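Local coordinates for protein putative glycoside hydrolase (Bacteroides ovatus, PDB 4ONZ) that is a putative glycoside hydrolase with a fold consistent with the five-bladed beta-propeller of its family, at residues 56-61 and 326-331. Numbering follows the deposited sequence.
Sequences ATVKDG and GLVYHK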
loop_
_atom_site.group_PDB
_atom_site.type_symbol
_atom_site.label_atom_id
_atom_site.label_comp_id
_atom_site.label_asym_id
_atom_site.label_seq_id
_atom_site.Cartn_x
_atom_site.Cartn_y
_atom_site.Cartn_z
ATOM N N ALA A 56 -3.653 -0.338 6.112
ATOM C CA ALA A 56 -4.279 0.056 7.378
ATOM C C ALA A 56 -5.624 0.715 7.108
ATOM O O ALA A 56 -5.805 1.398 6.096
ATOM C CB ALA A 56 -3.382 0.977 8.189
ATOM N N THR A 57 -6.572 0.495 8.009
ATOM C CA THR A 57 -7.895 1.087 7.876
ATOM C C THR A 57 -8.494 1.209 9.279
ATOM O O THR A 57 -7.814 0.933 10.271
ATOM C CB THR A 57 -8.764 0.263 6.897
ATOM O OG1 THR A 57 -9.961 0.977 6.546
ATOM C CG2 THR A 57 -9.108 -1.094 7.476
ATOM N N VAL A 58 -9.740 1.649 9.360
ATOM C CA VAL A 58 -10.423 1.810 10.637
ATOM C C VAL A 58 -11.769 1.107 10.562
ATOM O O VAL A 58 -12.396 1.074 9.506
ATOM C CB VAL A 58 -10.646 3.307 10.969
ATOM C CG1 VAL A 58 -11.511 3.483 12.211
ATOM C CG2 VAL A 58 -9.316 4.026 11.152
ATOM N N LYS A 59 -12.194 0.535 11.682
ATOM C CA LYS A 59 -13.507 -0.082 11.799
ATOM C C LYS A 59 -13.952 0.010 13.252
ATOM O O LYS A 59 -13.184 -0.321 14.154
ATOM C CB LYS A 59 -13.517 -1.545 11.363
ATOM C CG LYS A 59 -14.933 -2.121 11.329
ATOM C CD LYS A 59 -15.018 -3.493 10.694
ATOM C CE LYS A 59 -16.474 -3.890 10.457
ATOM N NZ LYS A 59 -17.236 -4.107 11.712
ATOM N N ASP A 60 -15.170 0.488 13.468
ATOM C CA ASP A 60 -15.747 0.553 14.816
ATOM C C ASP A 60 -14.819 1.243 15.808
ATOM O O ASP A 60 -14.597 0.751 16.916
ATOM C CB ASP A 60 -16.068 -0.868 15.301
ATOM C CG ASP A 60 -17.081 -1.575 14.419
ATOM O OD1 ASP A 60 -17.892 -0.880 13.771
ATOM O OD2 ASP A 60 -17.082 -2.828 14.389
ATOM N N GLY A 61 -14.258 2.373 15.392
ATOM C CA GLY A 61 -13.357 3.152 16.243
ATOM C C GLY A 61 -11.974 2.570 16.490
ATOM O O GLY A 61 -11.203 3.138 17.262
ATOM N N GLY A 326 0.214 2.133 4.568
ATOM C CA GLY A 326 -1.038 2.362 5.275
ATOM C C GLY A 326 -1.130 3.768 5.821
ATOM O O GLY A 326 -0.144 4.317 6.295
ATOM N N LEU A 327 -2.322 4.349 5.745
ATOM C CA LEU A 327 -2.570 5.687 6.237
ATOM C C LEU A 327 -3.982 5.761 6.792
ATOM O O LEU A 327 -4.962 5.542 6.063
ATOM C CB LEU A 327 -2.401 6.712 5.115
ATOM C CG LEU A 327 -2.634 8.166 5.507
ATOM C CD1 LEU A 327 -1.615 8.632 6.551
ATOM C CD2 LEU A 327 -2.576 9.046 4.264
ATOM N N VAL A 328 -4.098 6.078 8.080
ATOM C CA VAL A 328 -5.420 6.169 8.707
ATOM C C VAL A 328 -5.567 7.443 9.524
ATOM O O VAL A 328 -4.600 7.940 10.105
ATOM C CB VAL A 328 -5.731 4.952 9.605
ATOM C CG1 VAL A 328 -5.802 3.676 8.778
ATOM C CG2 VAL A 328 -4.708 4.790 10.710
ATOM N N TYR A 329 -6.786 7.961 9.530
ATOM C CA TYR A 329 -7.156 9.125 10.302
ATOM C C TYR A 329 -7.854 8.585 11.544
ATOM O O TYR A 329 -8.840 7.860 11.446
ATOM C CB TYR A 329 -8.103 10.018 9.508
ATOM C CG TYR A 329 -8.568 11.232 10.277
ATOM C CD1 TYR A 329 -7.811 12.398 10.291
ATOM C CD2 TYR A 329 -9.757 11.215 10.988
ATOM C CE1 TYR A 329 -8.234 13.512 10.993
ATOM C CE2 TYR A 329 -10.190 12.327 11.691
ATOM C CZ TYR A 329 -9.421 13.471 11.686
ATOM O OH TYR A 329 -9.838 14.577 12.388
ATOM N N HIS A 330 -7.344 8.956 12.711
ATOM C CA HIS A 330 -7.871 8.466 13.976
ATOM C C HIS A 330 -7.651 9.498 15.074
ATOM O O HIS A 330 -6.516 9.886 15.342
ATOM C CB HIS A 330 -7.166 7.157 14.325
ATOM C CG HIS A 330 -7.566 6.582 15.647
ATOM N ND1 HIS A 330 -8.777 5.963 15.851
ATOM C CD2 HIS A 330 -6.901 6.508 16.825
ATOM C CE1 HIS A 330 -8.852 5.545 17.103
ATOM N NE2 HIS A 330 -7.723 5.858 17.714
ATOM N N LYS A 331 -8.752 9.947 15.672
ATOM C CA LYS A 331 -8.732 10.932 16.758
ATOM C C LYS A 331 -7.884 12.163 16.442
ATOM O O LYS A 331 -6.937 12.500 17.165
ATOM C CB LYS A 331 -8.299 10.273 18.071
ATOM C CG LYS A 331 -9.300 9.248 18.575
ATOM C CD LYS A 331 -8.853 8.623 19.886
ATOM C CE LYS A 331 -9.885 7.636 20.410
ATOM N NZ LYS A 331 -9.421 6.957 21.651
HETATM O O HOH W 1 -4.461 2.984 4.288
#
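Ala56 and Val58 pack on Gly326 and Val328 in a buried, largely apolar seam between the first strands of two beta-sheets, consistent with the meeting of the first and last blades of a propeller. The strands run the same way, their axes 5.5 Å apart at 30°, yet each takes its backbone partners from its own sheet: Thr57 pairs with Val64, Val328 with Tyr335. A water joins the two strands, donating to Ala56 O at 2.8 Å and accepting from Leu327 N; it gives each a partner and takes the place of a direct strand-to-strand bond.

Glycine and alanine suit the tight end: the Ala56 methyl comes against the Gly326 backbone, Ala56 CB 4.0 Å from Gly326 CA, where a CB on Gly326 would run into it. Val328 fills the next step. With CG1 anti to its carbonyl carbon (chi1 -64°), that methyl lies close against the Ala56–Thr57 peptide, Val328 CG1 3.4 Å from Thr57 N, and also meets Ala56 CB at 3.7 Å. Val58 approaches from the opposing strand, crossing Val328 obliquely and touching it through one methyl, Val58 CG2 4.0 Å from Val328 CB; the same CG2 lies 3.9 Å from Tyr329 O. Toward the ends of the segments, Gly61 O meets the edge of the His330 ring, 3.4 Å from His330 CE1 and near the ring plane, while Lys331 CG covers one ring face. Gly61 fits its turn, where phi is positive (72°).

Val58 O accepts a hydrogen bond from Tyr132 OH in the next sheet along the chain, and Ile63 backs Val328 and His330. Small and branched side chains wedged between neighbouring sheets, with strand pairing kept inside each sheet, are characteristic of blade-to-blade packing in beta-propellers, here probably where the last blade meets the first.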